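Local coordinates for protein endoglucanase EG-II (Hypocrea jecorina, PDB 3QR3) that hydrolyses internal beta-1,4-glucosidic bonds of cellulose as a family 5 endoglucanase, through a catalytic domain folded as a TIM barrel, at residues A[101-105]-A[128-132]; A[90-94]-A[136-142]; A[176-182]-A[213-217]; A[11-15]-A[296-300]. All blocks are in the same frame, centred on the assembly; numbering follows the deposited sequence.

Interaction 1: A[101-105]-A[128-132]; sequences IVDIH and LWSQL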
loop_
_atom_site.group_PDB
_atom_site.type_symbol
_atom_site.label_atom_id
_atom_site.label_comp_id
_atom_site.label_asym_id
_atom_site.label_seq_id
_atom_site.Cartn_x
_atom_site.Cartn_y
_atom_site.Cartn_z
ATOM N N ILE A 101 2.901 -5.159 3.734
ATOM C CA ILE A 101 2.324 -3.868 4.090
ATOM C C ILE A 101 0.857 -3.999 4.463
ATOM O O ILE A 101 0.013 -4.385 3.633
ATOM C CB ILE A 101 2.463 -2.838 2.952
ATOM C CG1 ILE A 101 3.916 -2.700 2.513
ATOM C CG2 ILE A 101 1.906 -1.482 3.399
ATOM C CD1 ILE A 101 4.106 -1.789 1.304
ATOM N N VAL A 102 0.562 -3.702 5.722
ATOM C CA VAL A 102 -0.813 -3.647 6.198
ATOM C C VAL A 102 -1.341 -2.274 5.815
ATOM O O VAL A 102 -0.837 -1.257 6.285
ATOM C CB VAL A 102 -0.873 -3.859 7.725
ATOM C CG1 VAL A 102 -2.293 -3.587 8.277
ATOM C CG2 VAL A 102 -0.420 -5.270 8.075
ATOM N N ASP A 103 -2.322 -2.239 4.922
ATOM C CA ASP A 103 -2.802 -0.970 4.362
ATOM C C ASP A 103 -4.254 -0.735 4.731
ATOM O O ASP A 103 -5.136 -1.488 4.312
ATOM C CB ASP A 103 -2.638 -0.958 2.834
ATOM C CG ASP A 103 -3.645 -0.049 2.134
ATOM O OD1 ASP A 103 -3.798 1.117 2.554
ATOM O OD2 ASP A 103 -4.277 -0.497 1.146
ATOM N N ILE A 104 -4.502 0.301 5.528
ATOM C CA ILE A 104 -5.868 0.673 5.891
ATOM C C ILE A 104 -6.444 1.508 4.749
ATOM O O ILE A 104 -6.020 2.630 4.528
ATOM C CB ILE A 104 -5.899 1.446 7.223
ATOM C CG1 ILE A 104 -5.263 0.604 8.332
ATOM C CG2 ILE A 104 -7.333 1.781 7.621
ATOM C CD1 ILE A 104 -5.999 -0.709 8.597
ATOM N N HIS A 105 -7.394 0.943 4.008
ATOM C CA HIS A 105 -7.785 1.514 2.720
ATOM C C HIS A 105 -8.946 2.509 2.900
ATOM O O HIS A 105 -10.041 2.290 2.387
ATOM C CB HIS A 105 -8.178 0.373 1.766
ATOM C CG HIS A 105 -7.787 0.607 0.339
ATOM N ND1 HIS A 105 -6.473 0.582 -0.089
ATOM C CD2 HIS A 105 -8.537 0.865 -0.757
ATOM C CE1 HIS A 105 -6.434 0.817 -1.390
ATOM N NE2 HIS A 105 -7.674 0.988 -1.820
ATOM N N LEU A 128 -6.861 1.939 16.661
ATOM C CA LEU A 128 -6.760 0.891 15.648
ATOM C C LEU A 128 -5.292 0.489 15.480
ATOM O O LEU A 128 -4.941 -0.682 15.575
ATOM C CB LEU A 128 -7.327 1.380 14.315
ATOM C CG LEU A 128 -6.991 0.512 13.100
ATOM C CD1 LEU A 128 -7.804 -0.777 13.143
ATOM C CD2 LEU A 128 -7.227 1.282 11.788
ATOM N N TRP A 129 -4.430 1.475 15.269
ATOM C CA TRP A 129 -3.026 1.192 15.009
ATOM C C TRP A 129 -2.280 0.659 16.228
ATOM O O TRP A 129 -1.351 -0.131 16.097
ATOM C CB TRP A 129 -2.324 2.403 14.390
ATOM C CG TRP A 129 -2.549 2.452 12.916
ATOM C CD1 TRP A 129 -3.285 3.371 12.219
ATOM C CD2 TRP A 129 -2.070 1.509 11.953
ATOM N NE1 TRP A 129 -3.272 3.068 10.879
ATOM C CE2 TRP A 129 -2.532 1.930 10.689
ATOM C CE3 TRP A 129 -1.286 0.352 12.036
ATOM C CZ2 TRP A 129 -2.237 1.232 9.512
ATOM C CZ3 TRP A 129 -0.996 -0.343 10.863
ATOM C CH2 TRP A 129 -1.472 0.101 9.622
ATOM N N SER A 130 -2.701 1.067 17.417
ATOM C CA SER A 130 -2.051 0.582 18.629
ATOM C C SER A 130 -2.260 -0.932 18.740
ATOM O O SER A 130 -1.344 -1.688 19.076
ATOM C CB SER A 130 -2.612 1.310 19.854
ATOM O OG SER A 130 -1.927 0.930 21.029
ATOM N N GLN A 131 -3.472 -1.377 18.427
ATOM C CA GLN A 131 -3.783 -2.796 18.473
ATOM C C GLN A 131 -3.029 -3.598 17.420
ATOM O O GLN A 131 -2.499 -4.667 17.716
ATOM C CB GLN A 131 -5.286 -3.026 18.320
ATOM C CG GLN A 131 -6.097 -2.476 19.476
ATOM C CD GLN A 131 -7.567 -2.700 19.262
ATOM O OE1 GLN A 131 -8.076 -3.790 19.505
ATOM N NE2 GLN A 131 -8.259 -1.675 18.789
ATOM N N LEU A 132 -2.983 -3.090 16.194
ATOM C CA LEU A 132 -2.235 -3.766 15.139
ATOM C C LEU A 132 -0.749 -3.844 15.492
ATOM O O LEU A 132 -0.115 -4.873 15.308
ATOM C CB LEU A 132 -2.441 -3.058 13.800
ATOM C CG LEU A 132 -3.857 -3.200 13.244
ATOM C CD1 LEU A 132 -4.064 -2.273 12.045
ATOM C CD2 LEU A 132 -4.098 -4.662 12.870
#
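V102 and I104, alternate residues of the strand, send their CA-to-CB bonds toward the helix segment 128-132, and together with L128, W129 and L132 they form a buried, almost entirely apolar contact (205 Å² over both sides). I104 has the largest share. Its m,m rotamer folds CG1 and CD1 back so that CD1 reaches both leucines, 4.0 Å from CD2 of L128 and 4.3 Å from CD1 of L132, while CG1 lies 3.3 Å from CZ2 of W129, a very tight approach. W129 leaves the helix sideways, yet with chi1 at -83° and chi2 at 112° its indole swings back over the strand. There CH2 meets CG1 of V102 at 4.0 Å, and the ring edge faces the carbonyl O of V102, 3.7 Å from CH2; the indole NE1 is hydrogen-bonded to the carbonyl of I146. The axes of pieces 101-104 and 128-132 run nearly antiparallel (160°), 11.8 Å apart at closest approach, as expected in a TIM barrel, where helix 122-136 returns along the outside of the sheet to lead into strand 142-145. The intervening D103 points away from the helix. Its t rotamer directs OD2 to ND1 of H105, a 2.7 Å hydrogen bond. On the helix, L128 (t,p) and L132 (m,t), one turn apart, adopt different rotamers, and CD1 of L132 also comes within 4.4 Å of CG1 of V102.

Interaction 2: A[90-94]-A[136-142]; sequences VQGCL and YASQSRV. With SO4 (sulfate ion), chain E.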
loop_
_atom_site.group_PDB
_atom_site.type_symbol
_atom_site.label_atom_id
_atom_site.label_comp_id
_atom_site.label_asym_id
_atom_site.label_seq_id
_atom_site.Cartn_x
_atom_site.Cartn_y
_atom_site.Cartn_z
ATOM N N VAL A 90 -1.681 -12.095 6.013
ATOM C CA VAL A 90 -0.429 -11.515 6.511
ATOM C C VAL A 90 0.664 -12.567 6.741
ATOM O O VAL A 90 1.791 -12.404 6.282
ATOM C CB VAL A 90 -0.655 -10.725 7.825
ATOM C CG1 VAL A 90 0.670 -10.174 8.364
ATOM C CG2 VAL A 90 -1.646 -9.596 7.599
ATOM N N GLN A 91 0.329 -13.643 7.453
ATOM C CA GLN A 91 1.295 -14.707 7.699
ATOM C C GLN A 91 1.708 -15.425 6.416
ATOM O O GLN A 91 2.851 -15.845 6.281
ATOM C CB GLN A 91 0.778 -15.701 8.745
ATOM C CG GLN A 91 0.498 -15.076 10.110
ATOM C CD GLN A 91 1.675 -14.254 10.636
ATOM O OE1 GLN A 91 2.835 -14.625 10.466
ATOM N NE2 GLN A 91 1.372 -13.126 11.271
ATOM N N GLY A 92 0.792 -15.542 5.462
ATOM C CA GLY A 92 1.123 -16.181 4.203
ATOM C C GLY A 92 2.192 -15.383 3.487
ATOM O O GLY A 92 3.127 -15.926 2.893
ATOM N N CYS A 93 2.046 -14.069 3.554
ATOM C CA CYS A 93 3.007 -13.153 2.960
ATOM C C CYS A 93 4.353 -13.250 3.691
ATOM O O CYS A 93 5.408 -13.384 3.071
ATOM C CB CYS A 93 2.447 -11.729 3.036
ATOM S SG CYS A 93 3.611 -10.443 2.630
ATOM N N LEU A 94 4.306 -13.211 5.017
ATOM C CA LEU A 94 5.531 -13.246 5.825
ATOM C C LEU A 94 6.267 -14.588 5.713
ATOM O O LEU A 94 7.487 -14.638 5.795
ATOM C CB LEU A 94 5.214 -12.952 7.294
ATOM C CG LEU A 94 4.702 -11.560 7.669
ATOM C CD1 LEU A 94 4.257 -11.570 9.106
ATOM C CD2 LEU A 94 5.774 -10.483 7.442
ATOM N N TYR A 136 1.562 -7.180 16.002
ATOM C CA TYR A 136 2.664 -7.443 15.086
ATOM C C TYR A 136 4.035 -6.995 15.591
ATOM O O TYR A 136 5.015 -7.052 14.854
ATOM C CB TYR A 136 2.350 -6.812 13.728
ATOM C CG TYR A 136 1.202 -7.517 13.050
ATOM C CD1 TYR A 136 1.296 -8.859 12.734
ATOM C CD2 TYR A 136 0.010 -6.858 12.763
ATOM C CE1 TYR A 136 0.253 -9.533 12.135
ATOM C CE2 TYR A 136 -1.050 -7.529 12.151
ATOM C CZ TYR A 136 -0.915 -8.865 11.841
ATOM O OH TYR A 136 -1.945 -9.562 11.240
ATOM N N ALA A 137 4.097 -6.564 16.847
ATOM C CA ALA A 137 5.326 -5.992 17.401
ATOM C C ALA A 137 6.564 -6.861 17.173
ATOM O O ALA A 137 7.642 -6.341 16.902
ATOM C CB ALA A 137 5.152 -5.682 18.890
ATOM N N SER A 138 6.409 -8.177 17.279
ATOM C CA SER A 138 7.556 -9.081 17.207
ATOM C C SER A 138 7.911 -9.486 15.779
ATOM O O SER A 138 8.882 -10.202 15.570
ATOM C CB SER A 138 7.302 -10.342 18.034
ATOM O OG SER A 138 6.276 -11.129 17.444
ATOM N N GLN A 139 7.133 -9.028 14.800
ATOM C CA GLN A 139 7.382 -9.399 13.400
ATOM C C GLN A 139 7.918 -8.219 12.593
ATOM O O GLN A 139 7.156 -7.361 12.145
ATOM C CB GLN A 139 6.117 -9.984 12.778
ATOM C CG GLN A 139 5.615 -11.198 13.543
ATOM C CD GLN A 139 4.481 -11.921 12.843
ATOM O OE1 GLN A 139 3.362 -11.410 12.750
ATOM N NE2 GLN A 139 4.755 -13.127 12.369
ATOM N N SER A 140 9.237 -8.175 12.419
ATOM C CA SER A 140 9.894 -6.995 11.865
ATOM C C SER A 140 9.625 -6.766 10.373
ATOM O O SER A 140 9.971 -5.713 9.834
ATOM C CB SER A 140 11.406 -7.062 12.117
ATOM O OG SER A 140 11.998 -8.060 11.302
ATOM N N ARG A 141 9.015 -7.734 9.699
ATOM C CA ARG A 141 8.776 -7.577 8.261
ATOM C C ARG A 141 7.348 -7.121 7.948
ATOM O O ARG A 141 6.952 -7.021 6.783
ATOM C CB ARG A 141 9.145 -8.852 7.490
ATOM C CG ARG A 141 10.652 -9.033 7.299
ATOM C CD ARG A 141 11.001 -10.322 6.553
ATOM N NE ARG A 141 10.835 -11.509 7.389
ATOM C CZ ARG A 141 9.904 -12.440 7.200
ATOM N NH1 ARG A 141 9.042 -12.332 6.195
ATOM N NH2 ARG A 141 9.843 -13.487 8.016
ATOM N N VAL A 142 6.578 -6.846 8.994
ATOM C CA VAL A 142 5.294 -6.186 8.819
ATOM C C VAL A 142 5.567 -4.687 8.668
ATOM O O VAL A 142 6.322 -4.097 9.435
ATOM C CB VAL A 142 4.347 -6.463 10.001
ATOM C CG1 VAL A 142 3.117 -5.560 9.943
ATOM C CG2 VAL A 142 3.938 -7.927 10.013
HETATM S S SO4 E . 12.238 -12.292 10.793
HETATM O O1 SO4 E . 12.085 -13.494 9.965
HETATM O O2 SO4 E . 11.293 -12.319 11.906
HETATM O O3 SO4 E . 13.586 -12.231 11.333
HETATM O O4 SO4 E . 11.964 -11.118 9.979
#
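Apolar contacts fill the inner part of this 343 Å² interface. CG1 of V90 packs 3.8 Å from CE1 of Y136 and 4.3 Å from CG2 of V142, and CD1 of L94 lies 3.8 Å from the same CG2. L94 is the most heavily covered residue, and its CD2 also rests 3.7 Å from CB of R141. Among the hydrogen bonds, the amides of Q91 and Q139 pair reciprocally: Q91 NE2 donates to Q139 OE1 at 3.0 Å, and Q139 NE2 returns a bond of 3.1 Å to Q91 OE1. The Y136 hydroxyl is hydrogen-bonded to D87 of helix 80-95, the helix that carries Q91; D87 also accepts from Q91 NE2. Charge enters through R141, whose NH1 gives a 2.8 Å bond to the carbonyl O of L94, with a weak one from NH2 to that O at 3.4 Å. R141 NE and NH2 hold a sulfate, probably from the crystallisation liquor, at 2.9 Å to O4 and 3.0 Å to O1 respectively. Two type I turns, Y136 to Q139 and Q139 to V142, shape the loop. This is a helix-to-strand connection of a TIM barrel, here packed against the preceding barrel helix, 80-95.

Interaction 3: A[176-182]-A[213-217]; sequences SQFISLP and NLIFD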
loop_
_atom_site.group_PDB
_atom_site.type_symbol
_atom_site.label_atom_id
_atom_site.label_comp_id
_atom_site.label_asym_id
_atom_site.label_seq_id
_atom_site.Cartn_x
_atom_site.Cartn_y
_atom_site.Cartn_z
ATOM N N SER A 176 10.915 -2.006 15.448
ATOM C CA SER A 176 11.849 -2.361 14.381
ATOM C C SER A 176 11.280 -2.113 12.981
ATOM O O SER A 176 12.023 -2.085 12.008
ATOM C CB SER A 176 12.255 -3.833 14.504
ATOM O OG SER A 176 11.165 -4.687 14.177
ATOM N N GLN A 177 9.965 -1.936 12.882
ATOM C CA GLN A 177 9.283 -2.001 11.591
ATOM C C GLN A 177 9.332 -0.699 10.798
ATOM O O GLN A 177 9.433 0.381 11.373
ATOM C CB GLN A 177 7.814 -2.398 11.800
ATOM C CG GLN A 177 7.597 -3.834 12.257
ATOM C CD GLN A 177 7.690 -4.016 13.771
ATOM O OE1 GLN A 177 8.129 -3.126 14.499
ATOM N NE2 GLN A 177 7.275 -5.183 14.246
ATOM N N PHE A 178 9.242 -0.809 9.473
ATOM C CA PHE A 178 8.968 0.347 8.621
ATOM C C PHE A 178 7.556 0.876 8.871
ATOM O O PHE A 178 6.614 0.101 9.097
ATOM C CB PHE A 178 9.074 -0.021 7.130
ATOM C CG PHE A 178 10.481 -0.285 6.648
ATOM C CD1 PHE A 178 11.435 0.728 6.640
ATOM C CD2 PHE A 178 10.834 -1.543 6.166
ATOM C CE1 PHE A 178 12.714 0.490 6.178
ATOM C CE2 PHE A 178 12.118 -1.792 5.704
ATOM C CZ PHE A 178 13.058 -0.778 5.700
ATOM N N ILE A 179 7.404 2.193 8.789
ATOM C CA ILE A 179 6.097 2.829 8.892
ATOM C C ILE A 179 5.943 3.824 7.736
ATOM O O ILE A 179 6.837 4.616 7.483
ATOM C CB ILE A 179 5.922 3.571 10.236
ATOM C CG1 ILE A 179 6.109 2.613 11.412
ATOM C CG2 ILE A 179 4.545 4.218 10.317
ATOM C CD1 ILE A 179 6.075 3.316 12.776
ATOM N N SER A 180 4.818 3.763 7.028
ATOM C CA SER A 180 4.537 4.684 5.928
ATOM C C SER A 180 4.034 6.028 6.419
ATOM O O SER A 180 3.246 6.091 7.364
ATOM C CB SER A 180 3.441 4.111 5.029
ATOM O OG SER A 180 3.889 2.974 4.326
ATOM N N LEU A 181 4.469 7.100 5.757
ATOM C CA LEU A 181 3.909 8.431 5.978
ATOM C C LEU A 181 3.187 8.883 4.700
ATOM O O LEU A 181 3.832 9.265 3.723
ATOM C CB LEU A 181 5.023 9.425 6.345
ATOM C CG LEU A 181 5.960 9.025 7.491
ATOM C CD1 LEU A 181 7.037 10.077 7.724
ATOM C CD2 LEU A 181 5.168 8.765 8.784
ATOM N N PRO A 182 1.842 8.826 4.690
ATOM C CA PRO A 182 1.111 9.208 3.473
ATOM C C PRO A 182 0.642 10.661 3.454
ATOM O O PRO A 182 0.166 11.176 4.471
ATOM C CB PRO A 182 -0.091 8.269 3.509
ATOM C CG PRO A 182 -0.406 8.196 5.014
ATOM C CD PRO A 182 0.940 8.269 5.721
ATOM N N ASN A 213 13.381 4.595 9.791
ATOM C CA ASN A 213 12.352 3.669 9.315
ATOM C C ASN A 213 10.977 4.288 9.080
ATOM O O ASN A 213 9.959 3.589 9.019
ATOM C CB ASN A 213 12.274 2.452 10.239
ATOM C CG ASN A 213 13.471 1.527 10.071
ATOM O OD1 ASN A 213 14.110 1.507 9.015
ATOM N ND2 ASN A 213 13.789 0.774 11.115
ATOM N N LEU A 214 10.953 5.606 8.928
ATOM C CA LEU A 214 9.729 6.317 8.612
ATOM C C LEU A 214 9.868 6.709 7.161
ATOM O O LEU A 214 10.685 7.559 6.811
ATOM C CB LEU A 214 9.557 7.551 9.510
ATOM C CG LEU A 214 9.509 7.300 11.019
ATOM C CD1 LEU A 214 9.266 8.607 11.789
ATOM C CD2 LEU A 214 8.445 6.264 11.394
ATOM N N ILE A 215 9.081 6.057 6.312
ATOM C CA ILE A 215 9.280 6.130 4.877
ATOM C C ILE A 215 8.124 6.865 4.237
ATOM O O ILE A 215 6.970 6.579 4.543
ATOM C CB ILE A 215 9.367 4.704 4.288
ATOM C CG1 ILE A 215 10.387 3.863 5.077
ATOM C CG2 ILE A 215 9.673 4.748 2.781
ATOM C CD1 ILE A 215 11.822 4.434 5.049
ATOM N N PHE A 216 8.419 7.817 3.355
ATOM C CA PHE A 216 7.343 8.518 2.668
ATOM C C PHE A 216 6.648 7.567 1.695
ATOM O O PHE A 216 7.297 6.849 0.950
ATOM C CB PHE A 216 7.859 9.773 1.963
ATOM C CG PHE A 216 8.422 10.816 2.918
ATOM C CD1 PHE A 216 7.610 11.412 3.880
ATOM C CD2 PHE A 216 9.750 11.194 2.844
ATOM C CE1 PHE A 216 8.121 12.372 4.758
ATOM C CE2 PHE A 216 10.272 12.150 3.710
ATOM C CZ PHE A 216 9.454 12.745 4.672
ATOM N N ASP A 217 5.322 7.562 1.717
ATOM C CA ASP A 217 4.542 6.591 0.936
ATOM C C ASP A 217 3.811 7.345 -0.172
ATOM O O ASP A 217 2.915 8.133 0.116
ATOM C CB ASP A 217 3.523 5.927 1.880
ATOM C CG ASP A 217 2.858 4.703 1.289
ATOM O OD1 ASP A 217 2.642 4.675 0.059
ATOM O OD2 ASP A 217 2.529 3.772 2.070
#
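L181 forms the apolar centre of one face, with CD1 lying 4.0 Å from CB of L214 and 3.9 Å from CE1 of F216; beside it CB of I179 meets CD2 of L214 at 3.9 Å. I169 and V162 of helix 155-171 pack on I179 and L181, so these side chains belong to the layer between sheet and helices. On the other face, CD1 of F178 touches CG1 of I215 at 3.7 Å. Between the faces runs the backbone ladder: I179 N to N213 O (2.9 Å), I215 N to I179 O (2.9 Å), L181 N to I215 O (2.8 Å) and D217 N to L181 O (3.0 Å). I179 thus bonds on both sides of L214, and L181 on both sides of F216, the parallel pattern. Toward the C-terminal end of the I215 face, S180 OG, which also accepts from W143 NE1, donates to D217 OD2 at 2.8 Å, while OD1 of D217 is bonded to T259. At the opposite end OD1 of N213 lies 3.3 Å from CE1 of F178. The strand pieces 179-182 and 214-217 run parallel, inclined at 41°, and 585 Å² is buried. Two adjacent parallel strands linked through helix 197-201 make a beta-alpha-beta crossover, the repeating unit of the TIM barrel.

Interaction 4: A[11-15]-A[296-300]; sequences AGFDF and GSFDS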
loop_
_atom_site.group_PDB
_atom_site.type_symbol
_atom_site.label_atom_id
_atom_site.label_comp_id
_atom_site.label_asym_id
_atom_site.label_seq_id
_atom_site.Cartn_x
_atom_site.Cartn_y
_atom_site.Cartn_z
ATOM N N ALA A 11 -5.312 -7.518 -3.440
ATOM C CA ALA A 11 -6.523 -6.824 -2.999
ATOM C C ALA A 11 -7.701 -7.765 -2.719
ATOM O O ALA A 11 -7.688 -8.932 -3.111
ATOM C CB ALA A 11 -6.920 -5.755 -4.033
ATOM N N GLY A 12 -8.729 -7.241 -2.055
ATOM C CA GLY A 12 -9.929 -8.010 -1.772
ATOM C C GLY A 12 -10.532 -7.735 -0.404
ATOM O O GLY A 12 -11.762 -7.588 -0.273
ATOM N N PHE A 13 -9.690 -7.660 0.625
ATOM C CA PHE A 13 -10.183 -7.292 1.959
ATOM C C PHE A 13 -10.697 -5.846 1.939
ATOM O O PHE A 13 -11.341 -5.376 2.892
ATOM C CB PHE A 13 -9.109 -7.468 3.037
ATOM C CG PHE A 13 -9.022 -8.872 3.616
ATOM C CD1 PHE A 13 -9.944 -9.313 4.547
ATOM C CD2 PHE A 13 -7.983 -9.720 3.262
ATOM C CE1 PHE A 13 -9.851 -10.590 5.097
ATOM C CE2 PHE A 13 -7.884 -10.998 3.799
ATOM C CZ PHE A 13 -8.831 -11.432 4.720
ATOM N N ASP A 14 -10.428 -5.147 0.841
ATOM C CA ASP A 14 -10.851 -3.760 0.699
ATOM C C ASP A 14 -12.007 -3.582 -0.282
ATOM O O ASP A 14 -12.464 -2.459 -0.505
ATOM C CB ASP A 14 -9.683 -2.921 0.200
ATOM C CG ASP A 14 -9.170 -3.411 -1.128
ATOM O OD1 ASP A 14 -9.034 -4.643 -1.273
ATOM O OD2 ASP A 14 -8.922 -2.583 -2.026
ATOM N N PHE A 15 -12.466 -4.661 -0.906
ATOM C CA PHE A 15 -13.595 -4.513 -1.815
ATOM C C PHE A 15 -14.771 -4.023 -0.987
ATOM O O PHE A 15 -14.977 -4.477 0.135
ATOM C CB PHE A 15 -13.912 -5.818 -2.531
ATOM C CG PHE A 15 -12.930 -6.157 -3.616
ATOM C CD1 PHE A 15 -11.724 -5.479 -3.701
ATOM C CD2 PHE A 15 -13.203 -7.155 -4.544
ATOM C CE1 PHE A 15 -10.812 -5.779 -4.690
ATOM C CE2 PHE A 15 -12.288 -7.462 -5.542
ATOM C CZ PHE A 15 -11.094 -6.782 -5.611
ATOM N N GLY A 296 -4.556 -10.293 -6.443
ATOM C CA GLY A 296 -5.431 -10.773 -5.390
ATOM C C GLY A 296 -6.778 -11.129 -6.006
ATOM O O GLY A 296 -6.844 -11.959 -6.914
ATOM N N SER A 297 -7.843 -10.480 -5.539
ATOM C CA SER A 297 -9.206 -10.829 -5.948
ATOM C C SER A 297 -9.661 -10.176 -7.258
ATOM O O SER A 297 -10.760 -10.445 -7.732
ATOM C CB SER A 297 -10.205 -10.542 -4.819
ATOM O OG SER A 297 -9.990 -11.421 -3.720
ATOM N N PHE A 298 -8.816 -9.341 -7.853
ATOM C CA PHE A 298 -9.082 -8.855 -9.209
ATOM C C PHE A 298 -8.930 -10.014 -10.184
ATOM O O PHE A 298 -8.086 -10.886 -9.980
ATOM C CB PHE A 298 -8.123 -7.733 -9.600
ATOM C CG PHE A 298 -8.370 -6.432 -8.882
ATOM C CD1 PHE A 298 -9.518 -5.699 -9.124
ATOM C CD2 PHE A 298 -7.423 -5.923 -7.995
ATOM C CE1 PHE A 298 -9.743 -4.498 -8.476
ATOM C CE2 PHE A 298 -7.630 -4.719 -7.347
ATOM C CZ PHE A 298 -8.798 -4.005 -7.579
ATOM N N ASP A 299 -9.749 -10.047 -11.230
ATOM C CA ASP A 299 -9.618 -11.108 -12.228
ATOM C C ASP A 299 -9.250 -10.556 -13.600
ATOM O O ASP A 299 -8.873 -9.395 -13.726
ATOM C CB ASP A 299 -10.867 -12.001 -12.278
ATOM C CG ASP A 299 -12.098 -11.278 -12.803
ATOM O OD1 ASP A 299 -11.959 -10.179 -13.378
ATOM O OD2 ASP A 299 -13.212 -11.830 -12.660
ATOM N N SER A 300 -9.346 -11.394 -14.622
ATOM C CA SER A 300 -8.820 -11.059 -15.942
ATOM C C SER A 300 -9.520 -9.856 -16.580
ATOM O O SER A 300 -9.033 -9.302 -17.566
ATOM C CB SER A 300 -8.942 -12.268 -16.882
ATOM O OG SER A 300 -10.302 -12.643 -17.033
#
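A11 and F15 bury the most surface in this contact, with F298 and S297 equal behind them. The carbonyl O of A11 accepts a hydrogen bond from S297 N at 2.9 Å, continuing the parallel pairing of the two strands as far as A11 and G296, while CB of A11 packs 3.5 Å from CE2 of F298. F15 points its ring edge at the face of F298, with centroids 5.1 Å apart and planes at 54°; CZ of F15 is 3.9 Å from CE1 of F298, and CE2 of F15 lies 3.8 Å from CB of S297. A type I turn from G12 to F15 brings the F15 ring here, steadied by a 2.7 Å hydrogen bond from G12 N to D14 OD1. At G296, phi is positive and a CB would collide with N of A11, so glycine suits the site. The pairing lies where strands 5-11 and 287-296, the first and last of the barrel, run out into loops; W293 touches A11 and F298, and Q47 of helix 44-55 bonds to N of G296.

In the fold
Interactions 1 and 3 are buried in the barrel body and reach the same sheet, but the former is strand-to-helix packing of apolar side chains, whereas the latter is a hydrogen-bonded pairing of two strands. Interaction 2 is only partly buried and adds side-chain polar bonds at its outer edge; it encloses interaction 1 along the chain, and V102 touches V142. Q177 ties interactions 2 and 3 together, NE2 lying 2.9 Å from A137 O and 3.0 Å from Q139 O, probable hydrogen bonds. Interaction 4, also buried, lies on the opposite side of the chain centre from interaction 3 and pairs aromatic contact with one backbone bond; D14 OD2 packs 3.7 Å from H105 CD2 of interaction 1.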